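Local coordinates for protein KmHsv2 (Kluyveromyces marxianus, PDB 3VU4) that probably binds phosphoinositides, as a beta-propeller of the PROPPIN family related to the autophagy protein Atg18, at residues A[234-239]-A[263-268]; A[294-299]-A[343-348]. All blocks are in the same frame, centred on the assembly; numbering follows the deposited sequence.

In the fold
KmHsv2 is a propeller of seven four-stranded antiparallel sheets, and both contacts join neighbouring blades. Contact 1 sets the end of outer strand 230-235 and the turn after it against strand 263-268 of the next blade. Contact 2 sets the outer strand of that same blade, 296-299, against the outer strand 342-352 of the blade that follows. Strands 263-268 and 296-299 are neighbours in one sheet, so the middle blade is shared, and the contact centres are about 11 Å apart. Contact 1 is mostly buried and mixes a phenylalanine pair with charged and imidazole groups. Contact 2 lies nearer the surface, and its touching side chains are apolar or aromatic.

Contact 1 of 2, residues A[234-239]-A[263-268]; sequences FRRGLD and TLHVFE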
ATOM      1  N   PHE A 234     -15.309   9.415   4.154  1.00 35.28           N
ATOM      2  CA  PHE A 234     -15.096  10.424   3.126  1.00 37.59           C
ATOM      3  C   PHE A 234     -15.918  10.099   1.884  1.00 38.48           C
ATOM      4  O   PHE A 234     -16.126   8.935   1.559  1.00 38.99           O
ATOM      5  CB  PHE A 234     -13.619  10.476   2.752  1.00 36.23           C
ATOM      6  CG  PHE A 234     -12.708  10.689   3.916  1.00 35.33           C
ATOM      7  CD1 PHE A 234     -12.629  11.928   4.537  1.00 33.59           C
ATOM      8  CD2 PHE A 234     -11.916   9.648   4.392  1.00 36.01           C
ATOM      9  CE1 PHE A 234     -11.771  12.132   5.617  1.00 33.63           C
ATOM     10  CE2 PHE A 234     -11.054   9.840   5.472  1.00 35.39           C
ATOM     11  CZ  PHE A 234     -10.982  11.088   6.084  1.00 34.29           C
ATOM     12  N   ARG A 235     -16.385  11.128   1.193  1.00 41.32           N
ATOM     13  CA  ARG A 235     -17.169  10.938  -0.021  1.00 46.53           C
ATOM     14  C   ARG A 235     -16.255  11.302  -1.170  1.00 48.38           C
ATOM     15  O   ARG A 235     -15.593  12.331  -1.132  1.00 49.20           O
ATOM     16  CB  ARG A 235     -18.378  11.862  -0.015  1.00 50.27           C
ATOM     17  CG  ARG A 235     -19.142  11.827   1.292  1.00 59.16           C
ATOM     18  CD  ARG A 235     -20.200  10.757   1.292  1.00 63.62           C
ATOM     19  NE  ARG A 235     -21.475  11.307   0.845  1.00 69.17           N
ATOM     20  CZ  ARG A 235     -22.573  10.584   0.649  1.00 72.13           C
ATOM     21  NH1 ARG A 235     -22.554   9.271   0.858  1.00 71.35           N
ATOM     22  NH2 ARG A 235     -23.692  11.181   0.253  1.00 75.19           N
ATOM     23  N   ARG A 236     -16.198  10.455  -2.187  1.00 51.93           N
ATOM     24  CA  ARG A 236     -15.342  10.735  -3.324  1.00 54.71           C
ATOM     25  C   ARG A 236     -16.071  11.692  -4.245  1.00 57.42           C
ATOM     26  O   ARG A 236     -15.461  12.431  -5.022  1.00 58.36           O
ATOM     27  CB  ARG A 236     -14.990   9.428  -4.035  1.00 55.31           C
ATOM     28  CG  ARG A 236     -13.944   8.624  -3.276  1.00 54.66           C
ATOM     29  CD  ARG A 236     -13.891   7.147  -3.655  1.00 54.41           C
ATOM     30  NE  ARG A 236     -13.667   6.862  -5.075  1.00 55.14           N
ATOM     31  CZ  ARG A 236     -12.959   7.610  -5.919  1.00 54.01           C
ATOM     32  NH1 ARG A 236     -12.380   8.743  -5.523  1.00 54.92           N
ATOM     33  NH2 ARG A 236     -12.808   7.200  -7.167  1.00 52.66           N
ATOM     34  N   GLY A 237     -17.391  11.692  -4.130  1.00 60.19           N
ATOM     35  CA  GLY A 237     -18.197  12.571  -4.952  1.00 65.58           C
ATOM     36  C   GLY A 237     -17.856  12.570  -6.436  1.00 68.47           C
ATOM     37  O   GLY A 237     -18.122  11.598  -7.152  1.00 67.99           O
ATOM     38  N   LEU A 238     -17.258  13.671  -6.887  1.00 70.79           N
ATOM     39  CA  LEU A 238     -16.886  13.875  -8.286  1.00 73.30           C
ATOM     40  C   LEU A 238     -16.115  12.760  -8.999  1.00 74.11           C
ATOM     41  O   LEU A 238     -16.516  12.315 -10.086  1.00 73.74           O
ATOM     42  CB  LEU A 238     -16.116  15.198  -8.416  1.00 74.00           C
ATOM     43  CG  LEU A 238     -16.971  16.451  -8.647  1.00 75.27           C
ATOM     44  CD1 LEU A 238     -17.478  16.448 -10.088  1.00 74.92           C
ATOM     45  CD2 LEU A 238     -18.140  16.499  -7.654  1.00 75.06           C
ATOM     46  N   ASP A 239     -15.011  12.312  -8.404  1.00 73.69           N
ATOM     47  CA  ASP A 239     -14.214  11.265  -9.030  1.00 72.82           C
ATOM     48  C   ASP A 239     -14.909   9.896  -9.001  1.00 72.20           C
ATOM     49  O   ASP A 239     -14.993   9.235  -7.962  1.00 72.27           O
ATOM     50  CB  ASP A 239     -12.835  11.177  -8.376  1.00 71.26           C
ATOM     51  CG  ASP A 239     -11.816  10.542  -9.283  1.00 69.02           C
ATOM     52  OD1 ASP A 239     -11.603  11.065 -10.392  1.00 69.03           O
ATOM     53  OD2 ASP A 239     -11.232   9.520  -8.892  1.00 69.17           O
ATOM     54  N   THR A 263      -6.145  10.826 -11.156  1.00 38.09           N
ATOM     55  CA  THR A 263      -6.286  12.003 -10.330  1.00 39.09           C
ATOM     56  C   THR A 263      -5.888  11.629  -8.904  1.00 39.06           C
ATOM     57  O   THR A 263      -6.329  10.614  -8.368  1.00 40.24           O
ATOM     58  CB  THR A 263      -7.714  12.498 -10.345  1.00 39.56           C
ATOM     59  OG1 THR A 263      -8.062  12.863 -11.684  1.00 44.75           O
ATOM     60  CG2 THR A 263      -7.857  13.702  -9.454  1.00 41.60           C
ATOM     61  N   LEU A 264      -5.029  12.443  -8.306  1.00 38.54           N
ATOM     62  CA  LEU A 264      -4.564  12.201  -6.951  1.00 37.83           C
ATOM     63  C   LEU A 264      -5.431  13.015  -5.989  1.00 37.01           C
ATOM     64  O   LEU A 264      -5.652  14.205  -6.206  1.00 35.13           O
ATOM     65  CB  LEU A 264      -3.089  12.603  -6.844  1.00 38.27           C
ATOM     66  CG  LEU A 264      -2.367  12.411  -5.513  1.00 42.12           C
ATOM     67  CD1 LEU A 264      -2.454  10.950  -5.090  1.00 42.52           C
ATOM     68  CD2 LEU A 264      -0.908  12.862  -5.647  1.00 39.79           C
ATOM     69  N   HIS A 265      -5.934  12.353  -4.948  1.00 36.10           N
ATOM     70  CA  HIS A 265      -6.790  12.983  -3.941  1.00 36.72           C
ATOM     71  C   HIS A 265      -6.206  12.753  -2.549  1.00 37.00           C
ATOM     72  O   HIS A 265      -5.606  11.709  -2.275  1.00 36.15           O
ATOM     73  CB  HIS A 265      -8.198  12.375  -3.958  1.00 38.30           C
ATOM     74  CG  HIS A 265      -8.837  12.339  -5.314  1.00 43.82           C
ATOM     75  ND1 HIS A 265      -9.536  13.405  -5.839  1.00 43.03           N
ATOM     76  CD2 HIS A 265      -8.888  11.356  -6.247  1.00 43.09           C
ATOM     77  CE1 HIS A 265      -9.991  13.080  -7.035  1.00 44.21           C
ATOM     78  NE2 HIS A 265      -9.612  11.844  -7.306  1.00 45.53           N
ATOM     79  N   VAL A 266      -6.389  13.723  -1.664  1.00 35.10           N
ATOM     80  CA  VAL A 266      -5.895  13.590  -0.307  1.00 33.92           C
ATOM     81  C   VAL A 266      -7.039  13.837   0.656  1.00 34.59           C
ATOM     82  O   VAL A 266      -7.753  14.831   0.534  1.00 35.00           O
ATOM     83  CB  VAL A 266      -4.775  14.597  -0.010  1.00 33.57           C
ATOM     84  CG1 VAL A 266      -4.417  14.550   1.470  1.00 29.60           C
ATOM     85  CG2 VAL A 266      -3.554  14.283  -0.872  1.00 29.87           C
ATOM     86  N   PHE A 267      -7.228  12.909   1.591  1.00 34.42           N
ATOM     87  CA  PHE A 267      -8.274  13.026   2.605  1.00 35.20           C
ATOM     88  C   PHE A 267      -7.585  13.219   3.951  1.00 36.43           C
ATOM     89  O   PHE A 267      -6.489  12.692   4.187  1.00 37.58           O
ATOM     90  CB  PHE A 267      -9.147  11.770   2.618  1.00 31.88           C
ATOM     91  CG  PHE A 267      -9.914  11.565   1.353  1.00 31.25           C
ATOM     92  CD1 PHE A 267     -11.128  12.201   1.155  1.00 31.80           C
ATOM     93  CD2 PHE A 267      -9.406  10.757   0.337  1.00 31.40           C
ATOM     94  CE1 PHE A 267     -11.835  12.037  -0.045  1.00 32.88           C
ATOM     95  CE2 PHE A 267     -10.097  10.590  -0.853  1.00 30.34           C
ATOM     96  CZ  PHE A 267     -11.314  11.230  -1.048  1.00 30.18           C
ATOM     97  N   GLU A 268      -8.221  13.970   4.836  1.00 36.40           N
ATOM     98  CA  GLU A 268      -7.622  14.245   6.134  1.00 37.39           C
ATOM     99  C   GLU A 268      -8.261  13.498   7.299  1.00 37.03           C
ATOM    100  O   GLU A 268      -9.446  13.686   7.582  1.00 36.96           O
ATOM    101  CB  GLU A 268      -7.669  15.758   6.383  1.00 38.01           C
ATOM    102  CG  GLU A 268      -7.257  16.205   7.785  1.00 41.42           C
ATOM    103  CD  GLU A 268      -7.326  17.716   7.942  1.00 43.08           C
ATOM    104  OE1 GLU A 268      -6.375  18.407   7.518  1.00 44.78           O
ATOM    105  OE2 GLU A 268      -8.344  18.215   8.471  1.00 44.17           O
TER
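Segment 234-239 leaves its strand at R235 and turns, while its residues pass 263-268 in antiparallel order, with 7.3 Å between the CA atoms of F234 and F267 and no clear hydrogen bond across. F234 and F267 make the largest share of the contact, sliding past each other in opposite directions. CB of F267 sits over the middle of the F234 ring, 3.7 Å from its centroid and 2° off the normal, a CH-pi contact. At the edge of this ring, near its plane, O of E268 lies 3.4 Å from CZ of F234. The two ring planes are tilted by 37°. CD1 of F267 touches CB of F234. I220 and V257 also touch the F267 side chain.

R236 and D239 form a salt bridge within the turn, NH2 to OD2 at 3.3 Å, although the place of OD2 is less certain. The D239 carboxylate crosses the H265 imidazole obliquely, planes 51° apart, with CG of D239 3.2 Å from NE2 of H265. ND1 of H265 meets the side-chain amide of N297 on its own blade. This is a blade-to-blade interface of a beta-propeller: an outer strand and its exit turn packed on the next sheet.

Contact 2 of 2, residues A[294-299]-A[343-348]; sequences SLCNFK and WLIQMD
The indole of W343 carries L295 on one face, and the ring of F298 carries I345 on one face. CD2 of L295 lies 3.6 Å from the centroid of the five-membered ring of W343, a CH-pi contact 19° off the normal. L295 and W343 lie side by side and point the same way, so CG of L295 also reaches CD1 of the indole. F336, on the adjacent strand of the same blade, meets W343 edge-to-face. CG2 of I345 stands 4.0 Å from the centroid of the F298 ring, offset toward its rim. With CG anti to the backbone N (chi1 -175°), the F298 ring lies across I345, and its CD1 and CE1 touch O of I345.

I345 uses its other branch as well. Its CD1 fits between two side chains, touching SG of C296 at 3.4 Å and CB of F298 at 3.6 Å. SG of C296 also approaches CB of W343. An alanine at W343 would remove the indole and would probably leave L295 and F336 without their aromatic partner, weakening this end of the contact.

Strands 296-299 and 343-348 run in nearly the same direction, 25° apart, with 6.6 Å between their axes. No hydrogen bond joins them. Their backbones bond instead within their own sheets, F298 with L264 and L344 with V335. The two blades are therefore held together here by apolar and CH-pi contacts.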
ATOM      1  N   SER A 294     -12.324  15.348  -0.360  1.00 36.86           N
ATOM      2  CA  SER A 294     -10.899  15.498  -0.616  1.00 38.85           C
ATOM      3  C   SER A 294     -10.388  16.923  -0.325  1.00 39.19           C
ATOM      4  O   SER A 294     -11.062  17.909  -0.620  1.00 38.16           O
ATOM      5  CB  SER A 294     -10.619  15.155  -2.078  1.00 38.75           C
ATOM      6  OG  SER A 294      -9.267  15.414  -2.420  1.00 42.80           O
ATOM      7  N   LEU A 295      -9.192  17.018   0.244  1.00 39.23           N
ATOM      8  CA  LEU A 295      -8.580  18.310   0.548  1.00 41.46           C
ATOM      9  C   LEU A 295      -8.123  18.982  -0.739  1.00 42.71           C
ATOM     10  O   LEU A 295      -8.202  20.197  -0.884  1.00 42.55           O
ATOM     11  CB  LEU A 295      -7.368  18.116   1.452  1.00 41.70           C
ATOM     12  CG  LEU A 295      -7.493  18.606   2.889  1.00 44.71           C
ATOM     13  CD1 LEU A 295      -8.834  18.188   3.475  1.00 44.55           C
ATOM     14  CD2 LEU A 295      -6.321  18.049   3.696  1.00 45.93           C
ATOM     15  N   CYS A 296      -7.631  18.173  -1.669  1.00 44.70           N
ATOM     16  CA  CYS A 296      -7.148  18.672  -2.944  1.00 45.85           C
ATOM     17  C   CYS A 296      -7.186  17.563  -3.977  1.00 46.01           C
ATOM     18  O   CYS A 296      -7.032  16.391  -3.642  1.00 46.10           O
ATOM     19  CB  CYS A 296      -5.721  19.206  -2.791  1.00 47.11           C
ATOM     20  SG  CYS A 296      -4.591  18.096  -1.915  1.00 51.94           S
ATOM     21  N   ASN A 297      -7.390  17.946  -5.235  1.00 46.86           N
ATOM     22  CA  ASN A 297      -7.465  16.997  -6.336  1.00 46.85           C
ATOM     23  C   ASN A 297      -6.483  17.397  -7.419  1.00 46.23           C
ATOM     24  O   ASN A 297      -6.684  18.384  -8.122  1.00 48.92           O
ATOM     25  CB  ASN A 297      -8.882  16.978  -6.900  1.00 49.19           C
ATOM     26  CG  ASN A 297      -9.932  16.802  -5.815  1.00 54.20           C
ATOM     27  OD1 ASN A 297      -9.871  15.856  -5.024  1.00 55.55           O
ATOM     28  ND2 ASN A 297     -10.901  17.715  -5.769  1.00 54.83           N
ATOM     29  N   PHE A 298      -5.428  16.611  -7.562  1.00 43.53           N
ATOM     30  CA  PHE A 298      -4.392  16.892  -8.541  1.00 41.09           C
ATOM     31  C   PHE A 298      -4.467  15.938  -9.732  1.00 40.06           C
ATOM     32  O   PHE A 298      -4.533  14.728  -9.565  1.00 38.72           O
ATOM     33  CB  PHE A 298      -3.040  16.762  -7.850  1.00 40.23           C
ATOM     34  CG  PHE A 298      -1.876  17.146  -8.702  1.00 39.62           C
ATOM     35  CD1 PHE A 298      -1.418  18.459  -8.722  1.00 37.38           C
ATOM     36  CD2 PHE A 298      -1.196  16.183  -9.444  1.00 37.76           C
ATOM     37  CE1 PHE A 298      -0.297  18.798  -9.461  1.00 38.17           C
ATOM     38  CE2 PHE A 298      -0.069  16.515 -10.190  1.00 34.90           C
ATOM     39  CZ  PHE A 298       0.383  17.816 -10.200  1.00 36.57           C
ATOM     40  N   LYS A 299      -4.455  16.489 -10.937  1.00 41.30           N
ATOM     41  CA  LYS A 299      -4.504  15.662 -12.138  1.00 42.64           C
ATOM     42  C   LYS A 299      -3.097  15.276 -12.578  1.00 40.52           C
ATOM     43  O   LYS A 299      -2.263  16.126 -12.893  1.00 36.89           O
ATOM     44  CB  LYS A 299      -5.250  16.390 -13.260  1.00 46.59           C
ATOM     45  CG  LYS A 299      -6.717  16.648 -12.909  1.00 53.60           C
ATOM     46  CD  LYS A 299      -7.529  17.169 -14.088  1.00 58.26           C
ATOM     47  CE  LYS A 299      -8.999  17.343 -13.703  1.00 60.88           C
ATOM     48  NZ  LYS A 299      -9.840  17.858 -14.831  1.00 62.76           N
ATOM     49  N   TRP A 343      -5.394  23.529   0.215  1.00 44.31           N
ATOM     50  CA  TRP A 343      -4.238  22.650   0.051  1.00 42.82           C
ATOM     51  C   TRP A 343      -3.927  22.481  -1.425  1.00 42.81           C
ATOM     52  O   TRP A 343      -4.836  22.413  -2.251  1.00 43.26           O
ATOM     53  CB  TRP A 343      -4.510  21.271   0.616  1.00 41.19           C
ATOM     54  CG  TRP A 343      -4.539  21.203   2.090  1.00 41.93           C
ATOM     55  CD1 TRP A 343      -5.614  21.409   2.903  1.00 40.19           C
ATOM     56  CD2 TRP A 343      -3.445  20.858   2.945  1.00 42.68           C
ATOM     57  NE1 TRP A 343      -5.259  21.205   4.212  1.00 41.41           N
ATOM     58  CE2 TRP A 343      -3.930  20.865   4.268  1.00 42.12           C
ATOM     59  CE3 TRP A 343      -2.095  20.537   2.720  1.00 41.68           C
ATOM     60  CZ2 TRP A 343      -3.119  20.566   5.365  1.00 42.52           C
ATOM     61  CZ3 TRP A 343      -1.285  20.238   3.811  1.00 42.40           C
ATOM     62  CH2 TRP A 343      -1.801  20.252   5.116  1.00 42.82           C
ATOM     63  N   LEU A 344      -2.647  22.410  -1.757  1.00 42.59           N
ATOM     64  CA  LEU A 344      -2.243  22.239  -3.146  1.00 42.79           C
ATOM     65  C   LEU A 344      -1.217  21.127  -3.249  1.00 41.71           C
ATOM     66  O   LEU A 344      -0.487  20.843  -2.302  1.00 41.32           O
ATOM     67  CB  LEU A 344      -1.641  23.533  -3.695  1.00 43.99           C
ATOM     68  CG  LEU A 344      -2.537  24.772  -3.615  1.00 47.87           C
ATOM     69  CD1 LEU A 344      -1.719  25.998  -3.981  1.00 48.35           C
ATOM     70  CD2 LEU A 344      -3.751  24.620  -4.534  1.00 47.20           C
ATOM     71  N   ILE A 345      -1.177  20.488  -4.406  1.00 40.83           N
ATOM     72  CA  ILE A 345      -0.231  19.418  -4.640  1.00 39.49           C
ATOM     73  C   ILE A 345       0.705  19.891  -5.735  1.00 40.78           C
ATOM     74  O   ILE A 345       0.261  20.402  -6.765  1.00 42.91           O
ATOM     75  CB  ILE A 345      -0.955  18.136  -5.084  1.00 37.04           C
ATOM     76  CG1 ILE A 345      -1.751  17.571  -3.905  1.00 35.34           C
ATOM     77  CG2 ILE A 345       0.055  17.110  -5.585  1.00 37.45           C
ATOM     78  CD1 ILE A 345      -2.697  16.447  -4.265  1.00 34.84           C
ATOM     79  N   GLN A 346       2.002  19.755  -5.509  1.00 39.34           N
ATOM     80  CA  GLN A 346       2.962  20.169  -6.513  1.00 40.74           C
ATOM     81  C   GLN A 346       3.930  19.023  -6.794  1.00 40.09           C
ATOM     82  O   GLN A 346       4.252  18.242  -5.900  1.00 39.87           O
ATOM     83  CB  GLN A 346       3.723  21.410  -6.029  1.00 41.87           C
ATOM     84  CG  GLN A 346       4.503  21.196  -4.737  1.00 49.59           C
ATOM     85  CD  GLN A 346       5.048  22.493  -4.147  1.00 53.34           C
ATOM     86  OE1 GLN A 346       4.285  23.401  -3.792  1.00 55.60           O
ATOM     87  NE2 GLN A 346       6.371  22.586  -4.039  1.00 53.35           N
ATOM     88  N   MET A 347       4.372  18.903  -8.041  1.00 38.78           N
ATOM     89  CA  MET A 347       5.328  17.858  -8.377  1.00 40.65           C
ATOM     90  C   MET A 347       6.734  18.435  -8.239  1.00 40.91           C
ATOM     91  O   MET A 347       7.114  19.342  -8.974  1.00 41.32           O
ATOM     92  CB  MET A 347       5.111  17.357  -9.804  1.00 41.44           C
ATOM     93  CG  MET A 347       6.003  16.175 -10.159  1.00 43.99           C
ATOM     94  SD  MET A 347       5.733  15.549 -11.819  1.00 46.47           S
ATOM     95  CE  MET A 347       6.512  16.829 -12.779  1.00 45.23           C
ATOM     96  N   ASP A 348       7.505  17.923  -7.289  1.00 42.07           N
ATOM     97  CA  ASP A 348       8.853  18.425  -7.093  1.00 44.57           C
ATOM     98  C   ASP A 348       9.895  17.728  -7.950  1.00 45.68           C
ATOM     99  O   ASP A 348      10.893  18.341  -8.332  1.00 46.45           O
ATOM    100  CB  ASP A 348       9.274  18.305  -5.625  1.00 46.12           C
ATOM    101  CG  ASP A 348       8.604  19.339  -4.738  1.00 50.44           C
ATOM    102  OD1 ASP A 348       8.452  20.503  -5.179  1.00 52.43           O
ATOM    103  OD2 ASP A 348       8.240  18.993  -3.593  1.00 51.56           O
TER